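PDB 5GHU: probable fimbrial chaperone YadV from Escherichia coli K-12, which probably acts as a periplasmic folding chaperone for fimbrial subunits, as part of a fimbrial operon that could contribute to adhesion to surfaces. Local coordinates for residues Gln34-Thr39 with Trp89-Glu94; Thr54-Val59 with Thr69-Tyr74; Leu151-Pro156 with Glu188-Asn193; Phe163-Leu168 with His205-Asn210. All coordinates share one frame; numbering follows the deposited sequence.

How the contacts relate
Contacts 1 and 2 belong to the N-terminal immunoglobulin-like domain, contacts 3 and 4 to the C-terminal one, on opposite sides of the chain's centre. Contacts 1 and 2 share one sheet, where L72 packs on F90; contacts 3 and 4 sit on facing sheets, and M190 meets F163 between them. Each antiparallel pairing has a buried inner face (L37 and F90; I70 and L72; L151, V153 and M190; G166 and F206) and a more exposed outer one. Their chemistry differs: contact 1 stacks an amide on an indole, contact 2 has water and threonines on its outer face, contact 3 is aliphatic within, and contact 4 combines a beta bulge with an aromatic edge-to-face pair.

Contact 1 of 4, residues Gln34-Thr39 with Trp89-Glu94; sequences QSWLDT and WFNVLE
W36 lays its indole flat on N91, across two antiparallel strands, 31-38 and 86-95, of the immunoglobulin-like N-terminal domain. The packing is tightest here: N91 CB stands 3.4 Å from the centroid of the W36 six-membered ring, a CH-pi contact over the face, and the amide and indole planes differ by only 1°, a flat amide suiting the wide ring. L93 CB meets the rim at W36 CZ3, 3.7 Å away. D38 fixes the rotation of the indole: its OD2 takes the W36 NE1 proton at 2.9 Å, the oxygen lying near the indole plane while the N-H reaches it from above the carboxylate plane. With chi1 at 64°, D38 CG leans toward strand 86-95, where OD1 accepts a weak bond from N91 ND2; R115 binds N91 OD1. The other face is buried: apolar L37 and F90 with small S35 turn into the domain core, L37 CD2 lying 3.8 Å from F90 CA and S35 CB touching F90 CZ. Six backbone hydrogen bonds tie the strands together. Packing thins toward the solvent at both ends of 34-39, where T39 and Q34 are exposed and polar; Q34 OE1 lies 3.9 Å from L93 CD1.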
loop_
_atom_site.group_PDB
_atom_site.type_symbol
_atom_site.label_atom_id
_atom_site.label_comp_id
_atom_site.label_asym_id
_atom_site.label_seq_id
_atom_site.Cartn_x
_atom_site.Cartn_y
_atom_site.Cartn_z
ATOM N N GLN A 34 -4.415 -6.078 19.111
ATOM C CA GLN A 34 -3.604 -4.867 19.207
ATOM C C GLN A 34 -3.573 -4.178 17.858
ATOM O O GLN A 34 -3.424 -4.856 16.840
ATOM C CB GLN A 34 -2.166 -5.183 19.618
ATOM C CG GLN A 34 -2.036 -5.684 20.999
ATOM C CD GLN A 34 -0.591 -5.747 21.391
ATOM O OE1 GLN A 34 -0.000 -6.823 21.465
ATOM N NE2 GLN A 34 -0.023 -4.596 21.685
ATOM N N SER A 35 -3.679 -2.856 17.877
ATOM C CA SER A 35 -3.692 -2.035 16.675
ATOM C C SER A 35 -2.616 -0.976 16.838
ATOM O O SER A 35 -2.552 -0.333 17.890
ATOM C CB SER A 35 -5.059 -1.350 16.469
ATOM O OG SER A 35 -6.102 -2.302 16.439
ATOM N N TRP A 36 -1.804 -0.762 15.813
ATOM C CA TRP A 36 -0.864 0.342 15.866
ATOM C C TRP A 36 -0.386 0.745 14.491
ATOM O O TRP A 36 -0.556 -0.001 13.503
ATOM C CB TRP A 36 0.341 -0.024 16.764
ATOM C CG TRP A 36 1.348 -0.998 16.121
ATOM C CD1 TRP A 36 2.466 -0.665 15.402
ATOM C CD2 TRP A 36 1.321 -2.440 16.161
ATOM N NE1 TRP A 36 3.130 -1.806 14.979
ATOM C CE2 TRP A 36 2.458 -2.904 15.451
ATOM C CE3 TRP A 36 0.458 -3.379 16.734
ATOM C CZ2 TRP A 36 2.725 -4.250 15.265
ATOM C CZ3 TRP A 36 0.745 -4.725 16.574
ATOM C CH2 TRP A 36 1.891 -5.149 15.854
ATOM N N LEU A 37 0.237 1.925 14.429
ATOM C CA LEU A 37 0.880 2.410 13.213
ATOM C C LEU A 37 2.398 2.404 13.360
ATOM O O LEU A 37 2.954 2.817 14.396
ATOM C CB LEU A 37 0.407 3.823 12.886
ATOM C CG LEU A 37 -1.027 3.878 12.340
ATOM C CD1 LEU A 37 -1.702 5.197 12.651
ATOM C CD2 LEU A 37 -0.997 3.668 10.875
ATOM N N ASP A 38 3.078 1.945 12.319
ATOM C CA ASP A 38 4.537 2.131 12.265
ATOM C C ASP A 38 5.043 2.357 10.829
ATOM O O ASP A 38 4.248 2.629 9.928
ATOM C CB ASP A 38 5.253 0.949 12.955
ATOM C CG ASP A 38 5.036 -0.390 12.264
ATOM O OD1 ASP A 38 4.746 -0.446 11.058
ATOM O OD2 ASP A 38 5.185 -1.429 12.958
ATOM N N THR A 39 6.362 2.280 10.604
ATOM C CA THR A 39 6.878 2.656 9.292
ATOM C C THR A 39 7.142 1.467 8.382
ATOM O O THR A 39 7.535 1.643 7.228
ATOM C CB THR A 39 8.157 3.470 9.419
ATOM O OG1 THR A 39 9.086 2.717 10.185
ATOM C CG2 THR A 39 7.882 4.787 10.132
ATOM N N TRP A 89 2.334 1.959 7.963
ATOM C CA TRP A 89 1.654 0.681 8.081
ATOM C C TRP A 89 0.741 0.596 9.283
ATOM O O TRP A 89 1.155 0.840 10.404
ATOM C CB TRP A 89 2.697 -0.434 8.134
ATOM C CG TRP A 89 3.293 -0.534 6.768
ATOM C CD1 TRP A 89 4.312 0.226 6.246
ATOM C CD2 TRP A 89 2.842 -1.378 5.714
ATOM N NE1 TRP A 89 4.535 -0.121 4.944
ATOM C CE2 TRP A 89 3.650 -1.112 4.593
ATOM C CE3 TRP A 89 1.840 -2.334 5.608
ATOM C CZ2 TRP A 89 3.496 -1.794 3.399
ATOM C CZ3 TRP A 89 1.693 -3.005 4.430
ATOM C CH2 TRP A 89 2.514 -2.740 3.342
ATOM N N PHE A 90 -0.512 0.277 9.007
ATOM C CA PHE A 90 -1.478 -0.008 10.068
ATOM C C PHE A 90 -1.453 -1.501 10.377
ATOM O O PHE A 90 -1.745 -2.316 9.501
ATOM C CB PHE A 90 -2.900 0.432 9.635
ATOM C CG PHE A 90 -3.957 0.115 10.668
ATOM C CD1 PHE A 90 -3.880 0.667 11.928
ATOM C CD2 PHE A 90 -4.935 -0.830 10.424
ATOM C CE1 PHE A 90 -4.794 0.367 12.925
ATOM C CE2 PHE A 90 -5.859 -1.139 11.404
ATOM C CZ PHE A 90 -5.773 -0.551 12.675
ATOM N N ASN A 91 -1.101 -1.834 11.621
ATOM C CA ASN A 91 -0.946 -3.217 12.057
ATOM C C ASN A 91 -2.025 -3.666 12.983
ATOM O O ASN A 91 -2.402 -2.918 13.888
ATOM C CB ASN A 91 0.368 -3.397 12.833
ATOM C CG ASN A 91 1.599 -3.107 11.991
ATOM O OD1 ASN A 91 2.267 -4.025 11.562
ATOM N ND2 ASN A 91 1.902 -1.840 11.766
ATOM N N VAL A 92 -2.443 -4.919 12.804
ATOM C CA VAL A 92 -3.371 -5.610 13.670
ATOM C C VAL A 92 -2.789 -6.950 14.073
ATOM O O VAL A 92 -2.411 -7.745 13.219
ATOM C CB VAL A 92 -4.696 -5.787 12.935
ATOM C CG1 VAL A 92 -5.634 -6.633 13.741
ATOM C CG2 VAL A 92 -5.241 -4.395 12.646
ATOM N N LEU A 93 -2.708 -7.188 15.375
ATOM C CA LEU A 93 -2.121 -8.430 15.895
ATOM C C LEU A 93 -3.155 -9.109 16.783
ATOM O O LEU A 93 -3.625 -8.496 17.719
ATOM C CB LEU A 93 -0.810 -8.103 16.669
ATOM C CG LEU A 93 0.033 -9.188 17.361
ATOM C CD1 LEU A 93 -0.532 -9.610 18.717
ATOM C CD2 LEU A 93 0.124 -10.373 16.463
ATOM N N GLU A 94 -3.535 -10.354 16.500
ATOM C CA GLU A 94 -4.563 -11.011 17.332
ATOM C C GLU A 94 -3.915 -12.090 18.182
ATOM O O GLU A 94 -2.908 -12.659 17.812
ATOM C CB GLU A 94 -5.703 -11.595 16.470
ATOM C CG GLU A 94 -5.345 -12.796 15.593
ATOM C CD GLU A 94 -6.368 -13.062 14.477
ATOM O OE1 GLU A 94 -6.863 -12.095 13.874
ATOM O OE2 GLU A 94 -6.663 -14.233 14.183
#

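Contact 2 of 4, residues Thr54-Val59 with Thr69-Tyr74; sequences TATPPV and TIKLMY
T69 meets P57 where the beta hairpin of strands 53-62 and 67-74 departs from regular pairing: P57, preceded by a cis peptide bond, follows the last paired residue, T56, and its CD lies 3.8 Å from T69 O. A water donates to T69 O and, weakly, to T56 O, while the T69 hydroxyl is bound to R22. I70 comes next, a branched residue suited to a buried strand position. Its CD1 reaches 3.6 Å from P57 O and also touches the proline ring, and its CG2 packs on A55 CB. K71 stands on the other face, an exposed place fitting a long charged chain that runs away from the partner strand. Its backbone pairs both ways with T56, and K71 O takes a second proton from another water at 2.8 Å. That water is also hydrogen-bonded to T54 OG1 and T56 OG1; chi1 near 60° in both threonines, 56° in T54, sets these hydroxyls toward it. L72 turns inward again, and its CD2 presses on A55 CB at 3.5 Å, the small methyl of alanine allowing a close fit. M73 closes the pairing, exchanging backbone hydrogen bonds with T54 in both directions. Its side chain lies beside that of T54, pointing the same way though its end bends away, with M73 CB 3.6 Å from T54 OG1.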
loop_
_atom_site.group_PDB
_atom_site.type_symbol
_atom_site.label_atom_id
_atom_site.label_comp_id
_atom_site.label_asym_id
_atom_site.label_seq_id
_atom_site.Cartn_x
_atom_site.Cartn_y
_atom_site.Cartn_z
ATOM N N THR A 54 -1.577 8.222 16.729
ATOM C CA THR A 54 -2.052 7.290 17.749
ATOM C C THR A 54 -3.151 6.413 17.117
ATOM O O THR A 54 -3.763 6.802 16.117
ATOM C CB THR A 54 -2.596 8.012 18.985
ATOM O OG1 THR A 54 -3.633 8.914 18.611
ATOM C CG2 THR A 54 -1.498 8.807 19.672
ATOM N N ALA A 55 -3.346 5.223 17.677
ATOM C CA ALA A 55 -4.420 4.313 17.257
ATOM C C ALA A 55 -5.120 3.898 18.513
ATOM O O ALA A 55 -4.488 3.302 19.411
ATOM C CB ALA A 55 -3.853 3.108 16.523
ATOM N N THR A 56 -6.406 4.215 18.623
ATOM C CA THR A 56 -7.094 3.916 19.862
ATOM C C THR A 56 -8.447 3.263 19.603
ATOM O O THR A 56 -9.177 3.615 18.696
ATOM C CB THR A 56 -7.262 5.170 20.711
ATOM O OG1 THR A 56 -8.002 6.131 19.966
ATOM C CG2 THR A 56 -5.895 5.750 21.056
ATOM N N PRO A 57 -8.751 2.245 20.400
ATOM C CA PRO A 57 -7.948 1.709 21.505
ATOM C C PRO A 57 -6.787 0.864 20.967
ATOM O O PRO A 57 -6.942 0.105 20.012
ATOM C CB PRO A 57 -8.967 0.859 22.279
ATOM C CG PRO A 57 -9.948 0.432 21.242
ATOM C CD PRO A 57 -10.046 1.550 20.268
ATOM N N PRO A 58 -5.621 0.971 21.601
ATOM C CA PRO A 58 -4.477 0.205 21.118
ATOM C C PRO A 58 -4.625 -1.284 21.394
ATOM O O PRO A 58 -4.046 -2.097 20.671
ATOM C CB PRO A 58 -3.311 0.806 21.901
ATOM C CG PRO A 58 -3.937 1.322 23.137
ATOM C CD PRO A 58 -5.264 1.857 22.709
ATOM N N VAL A 59 -5.381 -1.634 22.436
ATOM C CA VAL A 59 -5.700 -3.019 22.709
ATOM C C VAL A 59 -7.183 -3.149 22.973
ATOM O O VAL A 59 -7.771 -2.360 23.713
ATOM C CB VAL A 59 -4.927 -3.581 23.916
ATOM C CG1 VAL A 59 -5.359 -5.003 24.145
ATOM C CG2 VAL A 59 -3.446 -3.506 23.665
ATOM N N THR A 69 -14.213 -0.334 16.160
ATOM C CA THR A 69 -13.649 0.741 15.361
ATOM C C THR A 69 -12.390 1.289 16.019
ATOM O O THR A 69 -12.384 1.567 17.212
ATOM C CB THR A 69 -14.656 1.855 15.173
ATOM O OG1 THR A 69 -15.753 1.309 14.455
ATOM C CG2 THR A 69 -14.057 2.981 14.324
ATOM N N ILE A 70 -11.326 1.456 15.210
ATOM C CA ILE A 70 -10.067 2.009 15.708
ATOM C C ILE A 70 -9.951 3.430 15.178
ATOM O O ILE A 70 -10.070 3.654 13.992
ATOM C CB ILE A 70 -8.854 1.182 15.246
ATOM C CG1 ILE A 70 -9.035 -0.283 15.665
ATOM C CG2 ILE A 70 -7.524 1.767 15.781
ATOM C CD1 ILE A 70 -9.134 -0.555 17.195
ATOM N N LYS A 71 -9.662 4.376 16.049
ATOM C CA LYS A 71 -9.523 5.755 15.619
ATOM C C LYS A 71 -8.034 6.048 15.415
ATOM O O LYS A 71 -7.206 5.855 16.327
ATOM C CB LYS A 71 -10.153 6.700 16.670
ATOM C CG LYS A 71 -9.798 8.179 16.468
ATOM C CD LYS A 71 -10.487 9.063 17.491
ATOM C CE LYS A 71 -11.973 9.184 17.189
ATOM N NZ LYS A 71 -12.655 10.158 18.097
ATOM N N LEU A 72 -7.678 6.506 14.221
ATOM C CA LEU A 72 -6.285 6.832 13.925
ATOM C C LEU A 72 -6.166 8.335 13.931
ATOM O O LEU A 72 -6.981 9.027 13.321
ATOM C CB LEU A 72 -5.851 6.272 12.578
ATOM C CG LEU A 72 -6.111 4.787 12.401
ATOM C CD1 LEU A 72 -5.774 4.417 10.919
ATOM C CD2 LEU A 72 -5.316 3.938 13.430
ATOM N N MET A 73 -5.168 8.851 14.628
ATOM C CA MET A 73 -5.097 10.290 14.827
ATOM C C MET A 73 -3.676 10.827 14.638
ATOM O O MET A 73 -2.748 10.364 15.292
ATOM C CB MET A 73 -5.608 10.648 16.210
ATOM C CG MET A 73 -5.705 12.111 16.371
ATOM S SD MET A 73 -6.479 12.605 17.924
ATOM C CE MET A 73 -8.074 11.826 17.884
ATOM N N TYR A 74 -3.499 11.788 13.734
ATOM C CA TYR A 74 -2.198 12.441 13.522
ATOM C C TYR A 74 -1.884 13.375 14.693
ATOM O O TYR A 74 -2.734 14.115 15.145
ATOM C CB TYR A 74 -2.197 13.207 12.193
ATOM C CG TYR A 74 -0.939 14.005 11.856
ATOM C CD1 TYR A 74 0.268 13.370 11.598
ATOM C CD2 TYR A 74 -0.987 15.398 11.747
ATOM C CE1 TYR A 74 1.422 14.109 11.279
ATOM C CE2 TYR A 74 0.151 16.146 11.424
ATOM C CZ TYR A 74 1.349 15.498 11.174
ATOM O OH TYR A 74 2.477 16.242 10.852
HETATM O O HOH W 1 -6.132 7.704 18.153
HETATM O O HOH W 2 -12.518 4.033 18.518
#

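Contact 3 of 4, residues Leu151-Pro156 with Glu188-Asn193; sequences LRVTNP and EVMKVN
L151 and M190 exchange two backbone hydrogen bonds, with L151 N 2.8 Å from M190 O, as a hydrogen-bonded pair of the antiparallel strands 150-155 and 186-191. The L151 side chain is buried, and its branch point reaches past M190 to V192: CG lies 3.8 Å from V192 CG2, the two chains crossing obliquely. L151 O is also approached by V189, whose CA makes a CA-H...O contact at 3.2 Å. R152 points to the outer face, where a long charged chain fits. It makes a cation-pi contact with F141, and its NH1 donates to T154 OG1 at 2.8 Å, in the guanidinium plane. V153 turns inward once more and pairs with E188 through two backbone bonds. Its CG2 meets the methyl of M190, 3.7 Å from CE. The methionine is extended, with SD anti to CA (chi2 177°), and crosses the valine at about a right angle. T154, outward again, joins its hydroxyl to D187 as well as to R152. L151, V153 and M190 on the inner face, with R152 and T154 outward, fit one sheet of an immunoglobulin-like beta sandwich, here the C-terminal domain of a PapD-family chaperone.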
loop_
_atom_site.group_PDB
_atom_site.type_symbol
_atom_site.label_atom_id
_atom_site.label_comp_id
_atom_site.label_asym_id
_atom_site.label_seq_id
_atom_site.Cartn_x
_atom_site.Cartn_y
_atom_site.Cartn_z
ATOM N N LEU A 151 13.170 -3.190 -15.325
ATOM C CA LEU A 151 12.654 -1.914 -15.776
ATOM C C LEU A 151 12.995 -0.888 -14.731
ATOM O O LEU A 151 12.885 -1.162 -13.539
ATOM C CB LEU A 151 11.160 -1.937 -15.944
ATOM C CG LEU A 151 10.768 -3.015 -16.944
ATOM C CD1 LEU A 151 9.279 -3.217 -16.886
ATOM C CD2 LEU A 151 11.135 -2.500 -18.301
ATOM N N ARG A 152 13.369 0.293 -15.197
ATOM C CA ARG A 152 13.464 1.438 -14.281
ATOM C C ARG A 152 12.212 2.287 -14.464
ATOM O O ARG A 152 11.810 2.598 -15.603
ATOM C CB ARG A 152 14.721 2.241 -14.557
ATOM C CG ARG A 152 14.894 3.495 -13.656
ATOM C CD ARG A 152 14.354 4.794 -14.267
ATOM N NE ARG A 152 15.167 5.202 -15.418
ATOM C CZ ARG A 152 15.089 6.417 -15.993
ATOM N NH1 ARG A 152 14.253 7.353 -15.511
ATOM N NH2 ARG A 152 15.889 6.705 -17.035
ATOM N N VAL A 153 11.582 2.626 -13.362
ATOM C CA VAL A 153 10.291 3.294 -13.392
ATOM C C VAL A 153 10.450 4.609 -12.618
ATOM O O VAL A 153 11.055 4.618 -11.543
ATOM C CB VAL A 153 9.198 2.444 -12.745
ATOM C CG1 VAL A 153 7.770 3.043 -13.017
ATOM C CG2 VAL A 153 9.245 1.006 -13.312
ATOM N N THR A 154 9.946 5.695 -13.199
ATOM C CA THR A 154 10.102 7.033 -12.585
ATOM C C THR A 154 8.726 7.591 -12.309
ATOM O O THR A 154 7.894 7.627 -13.209
ATOM C CB THR A 154 10.853 7.929 -13.525
ATOM O OG1 THR A 154 12.218 7.472 -13.602
ATOM C CG2 THR A 154 10.906 9.370 -13.022
ATOM N N ASN A 155 8.529 8.046 -11.074
ATOM C CA ASN A 155 7.249 8.651 -10.634
ATOM C C ASN A 155 7.430 10.143 -10.466
ATOM O O ASN A 155 8.093 10.547 -9.513
ATOM C CB ASN A 155 6.863 8.020 -9.310
ATOM C CG ASN A 155 5.524 8.549 -8.770
ATOM O OD1 ASN A 155 4.888 9.406 -9.348
ATOM N ND2 ASN A 155 5.108 7.944 -7.671
ATOM N N PRO A 156 6.895 10.927 -11.368
ATOM C CA PRO A 156 7.056 12.398 -11.319
ATOM C C PRO A 156 5.997 13.095 -10.460
ATOM O O PRO A 156 5.972 14.349 -10.457
ATOM C CB PRO A 156 6.893 12.815 -12.786
ATOM C CG PRO A 156 5.830 11.825 -13.293
ATOM C CD PRO A 156 6.128 10.480 -12.581
ATOM N N GLU A 188 12.200 3.482 -9.112
ATOM C CA GLU A 188 12.337 2.153 -8.594
ATOM C C GLU A 188 12.674 1.234 -9.783
ATOM O O GLU A 188 12.127 1.449 -10.857
ATOM C CB GLU A 188 11.010 1.639 -8.020
ATOM C CG GLU A 188 10.665 2.099 -6.670
ATOM C CD GLU A 188 11.691 1.757 -5.641
ATOM O OE1 GLU A 188 12.534 0.840 -5.847
ATOM O OE2 GLU A 188 11.709 2.462 -4.626
ATOM N N VAL A 189 13.492 0.240 -9.531
ATOM C CA VAL A 189 13.757 -0.824 -10.516
ATOM C C VAL A 189 12.872 -2.038 -10.189
ATOM O O VAL A 189 12.745 -2.440 -9.025
ATOM C CB VAL A 189 15.214 -1.235 -10.548
ATOM C CG1 VAL A 189 15.371 -2.515 -11.452
ATOM C CG2 VAL A 189 16.059 -0.076 -11.088
ATOM N N MET A 190 12.273 -2.643 -11.230
ATOM C CA MET A 190 11.396 -3.784 -11.006
ATOM C C MET A 190 11.870 -4.857 -11.943
ATOM O O MET A 190 12.107 -4.600 -13.143
ATOM C CB MET A 190 9.920 -3.404 -11.270
ATOM C CG MET A 190 9.428 -2.282 -10.366
ATOM S SD MET A 190 7.723 -1.886 -10.844
ATOM C CE MET A 190 7.614 -0.212 -10.220
ATOM N N LYS A 191 12.055 -6.055 -11.382
ATOM C CA LYS A 191 12.551 -7.212 -12.119
ATOM C C LYS A 191 11.506 -7.732 -13.131
ATOM O O LYS A 191 10.300 -7.675 -12.884
ATOM C CB LYS A 191 12.925 -8.334 -11.141
ATOM C CG LYS A 191 14.217 -8.052 -10.375
ATOM C CD LYS A 191 14.713 -9.286 -9.595
ATOM C CE LYS A 191 14.718 -10.536 -10.488
ATOM N NZ LYS A 191 15.455 -11.719 -9.916
ATOM N N VAL A 192 11.987 -8.212 -14.279
ATOM C CA VAL A 192 11.112 -8.878 -15.274
ATOM C C VAL A 192 11.465 -10.356 -15.249
ATOM O O VAL A 192 12.610 -10.739 -15.504
ATOM C CB VAL A 192 11.277 -8.309 -16.705
ATOM C CG1 VAL A 192 10.340 -9.042 -17.707
ATOM C CG2 VAL A 192 10.965 -6.801 -16.726
ATOM N N ASN A 193 10.491 -11.179 -14.907
ATOM C CA ASN A 193 10.733 -12.614 -14.753
ATOM C C ASN A 193 10.786 -13.367 -16.061
ATOM O O ASN A 193 9.896 -13.259 -16.888
ATOM C CB ASN A 193 9.670 -13.238 -13.870
ATOM C CG ASN A 193 9.725 -12.732 -12.466
ATOM O OD1 ASN A 193 10.451 -13.264 -11.627
ATOM N ND2 ASN A 193 8.983 -11.690 -12.202
#

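Contact 4 of 4, residues Phe163-Leu168 with His205-Asn210; sequences FSSGDL and HFYAIN
F163 turns the edge of its ring to the face of F206 beside a classic beta bulge in the C-terminal immunoglobulin-like domain. The ring planes stand at 84° with centroids 5.5 Å apart, an offset edge-to-face pair in which F163 CE2 comes 3.7 Å from F206 CD1. With chi1 at 59°, F206 offers its ring face to F163; both rings also touch W140, and large apolar rings suit this inward face. The bulge sets S164 and S165 together opposite Y207: S164 N donates to Y207 O at 2.8 Å, and S165 O accepts from Y207 N. Small serines fit this irregular, largely outward stretch; S165 OG lies at the edge of the tyrosine ring, 3.6 Å from Y207 CD2, and a water links S164 OG to A208 O. I209 CD1 packs against the backbone of F163, near its carbonyl carbon. G166 faces F206; a CB there would sit tight against H205 O and F206 CB, and its absence permits the CA atoms of G166 and F206 to approach to 3.9 Å. On the outer face D167 and H205 point the same way, side by side, their carboxylate and imidazole planes 15° apart. E217 binds H205 NE2, and a water bridges D167 and H205, donating to D167 OD2 at 2.8 Å and lying 2.8 Å from H205 ND1 in the imidazole plane.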
loop_
_atom_site.group_PDB
_atom_site.type_symbol
_atom_site.label_atom_id
_atom_site.label_comp_id
_atom_site.label_asym_id
_atom_site.label_seq_id
_atom_site.Cartn_x
_atom_site.Cartn_y
_atom_site.Cartn_z
ATOM N N PHE A 163 0.780 -1.427 -6.992
ATOM C CA PHE A 163 0.272 -2.332 -8.046
ATOM C C PHE A 163 -0.232 -3.651 -7.497
ATOM O O PHE A 163 0.316 -4.200 -6.522
ATOM C CB PHE A 163 1.404 -2.698 -9.041
ATOM C CG PHE A 163 2.090 -1.505 -9.688
ATOM C CD1 PHE A 163 3.183 -0.924 -9.076
ATOM C CD2 PHE A 163 1.607 -0.971 -10.861
ATOM C CE1 PHE A 163 3.834 0.206 -9.665
ATOM C CE2 PHE A 163 2.253 0.101 -11.512
ATOM C CZ PHE A 163 3.392 0.693 -10.902
ATOM N N SER A 164 -1.203 -4.229 -8.199
ATOM C CA SER A 164 -1.547 -5.618 -7.886
ATOM C C SER A 164 -0.781 -6.562 -8.797
ATOM O O SER A 164 -0.431 -7.649 -8.366
ATOM C CB SER A 164 -3.050 -5.806 -8.009
ATOM O OG SER A 164 -3.495 -5.510 -9.334
ATOM N N SER A 165 -0.496 -6.156 -10.035
ATOM C CA SER A 165 0.251 -7.030 -10.980
ATOM C C SER A 165 0.667 -6.222 -12.199
ATOM O O SER A 165 0.160 -5.096 -12.412
ATOM C CB SER A 165 -0.591 -8.222 -11.464
ATOM O OG SER A 165 -1.699 -7.801 -12.242
ATOM N N GLY A 166 1.587 -6.784 -12.986
ATOM C CA GLY A 166 1.995 -6.127 -14.203
ATOM C C GLY A 166 2.828 -7.106 -14.984
ATOM O O GLY A 166 3.305 -8.110 -14.449
ATOM N N ASP A 167 2.991 -6.836 -16.266
ATOM C CA ASP A 167 3.838 -7.699 -17.096
ATOM C C ASP A 167 4.403 -6.914 -18.274
ATOM O O ASP A 167 3.929 -5.812 -18.648
ATOM C CB ASP A 167 3.005 -8.914 -17.602
ATOM C CG ASP A 167 1.669 -8.491 -18.269
ATOM O OD1 ASP A 167 1.714 -8.105 -19.441
ATOM O OD2 ASP A 167 0.646 -8.601 -17.609
ATOM N N LEU A 168 5.419 -7.496 -18.874
ATOM C CA LEU A 168 6.019 -6.996 -20.092
ATOM C C LEU A 168 5.700 -7.979 -21.206
ATOM O O LEU A 168 5.757 -9.169 -20.972
ATOM C CB LEU A 168 7.526 -6.892 -19.878
ATOM C CG LEU A 168 8.221 -6.272 -21.075
ATOM C CD1 LEU A 168 9.361 -5.420 -20.531
ATOM C CD2 LEU A 168 8.742 -7.422 -21.933
ATOM N N HIS A 205 2.179 -3.641 -19.327
ATOM C CA HIS A 205 0.778 -3.529 -18.940
ATOM C C HIS A 205 0.731 -3.701 -17.411
ATOM O O HIS A 205 1.496 -4.490 -16.860
ATOM C CB HIS A 205 -0.065 -4.599 -19.672
ATOM C CG HIS A 205 -1.537 -4.489 -19.393
ATOM N ND1 HIS A 205 -2.127 -5.055 -18.288
ATOM C CD2 HIS A 205 -2.512 -3.811 -20.039
ATOM C CE1 HIS A 205 -3.423 -4.791 -18.304
ATOM N NE2 HIS A 205 -3.676 -4.006 -19.340
ATOM N N PHE A 206 -0.194 -3.022 -16.726
ATOM C CA PHE A 206 -0.241 -3.175 -15.275
ATOM C C PHE A 206 -1.627 -2.861 -14.757
ATOM O O PHE A 206 -2.481 -2.271 -15.453
ATOM C CB PHE A 206 0.832 -2.259 -14.592
ATOM C CG PHE A 206 0.667 -0.788 -14.899
ATOM C CD1 PHE A 206 -0.328 -0.044 -14.206
ATOM C CD2 PHE A 206 1.453 -0.157 -15.863
ATOM C CE1 PHE A 206 -0.500 1.284 -14.503
ATOM C CE2 PHE A 206 1.292 1.214 -16.131
ATOM C CZ PHE A 206 0.306 1.908 -15.427
ATOM N N TYR A 207 -1.840 -3.301 -13.523
ATOM C CA TYR A 207 -2.986 -2.858 -12.732
ATOM C C TYR A 207 -2.467 -2.239 -11.463
ATOM O O TYR A 207 -1.886 -2.908 -10.598
ATOM C CB TYR A 207 -3.895 -4.034 -12.397
ATOM C CG TYR A 207 -4.521 -4.672 -13.653
ATOM C CD1 TYR A 207 -5.647 -4.110 -14.238
ATOM C CD2 TYR A 207 -3.963 -5.793 -14.219
ATOM C CE1 TYR A 207 -6.253 -4.689 -15.361
ATOM C CE2 TYR A 207 -4.554 -6.366 -15.333
ATOM C CZ TYR A 207 -5.684 -5.787 -15.899
ATOM O OH TYR A 207 -6.306 -6.368 -17.036
ATOM N N ALA A 208 -2.615 -0.925 -11.391
ATOM C CA ALA A 208 -2.333 -0.226 -10.139
ATOM C C ALA A 208 -3.560 -0.241 -9.251
ATOM O O ALA A 208 -4.595 -0.802 -9.607
ATOM C CB ALA A 208 -1.885 1.216 -10.460
ATOM N N ILE A 209 -3.431 0.338 -8.047
ATOM C CA ILE A 209 -4.510 0.223 -7.053
ATOM C C ILE A 209 -4.958 1.604 -6.645
ATOM O O ILE A 209 -4.142 2.451 -6.321
ATOM C CB ILE A 209 -4.033 -0.532 -5.788
ATOM C CG1 ILE A 209 -3.498 -1.895 -6.249
ATOM C CG2 ILE A 209 -5.247 -0.708 -4.821
ATOM C CD1 ILE A 209 -2.746 -2.618 -5.123
ATOM N N ASN A 210 -6.268 1.837 -6.731
ATOM C CA ASN A 210 -6.763 3.148 -6.359
ATOM C C ASN A 210 -7.075 3.269 -4.868
ATOM O O ASN A 210 -6.809 2.371 -4.062
ATOM C CB ASN A 210 -7.969 3.544 -7.233
ATOM C CG ASN A 210 -9.224 2.748 -6.895
ATOM O OD1 ASN A 210 -9.390 2.274 -5.800
ATOM N ND2 ASN A 210 -10.107 2.564 -7.903
HETATM O O HOH W 3 -5.310 -3.475 -9.073
HETATM O O HOH W 4 -0.854 -6.586 -16.292
#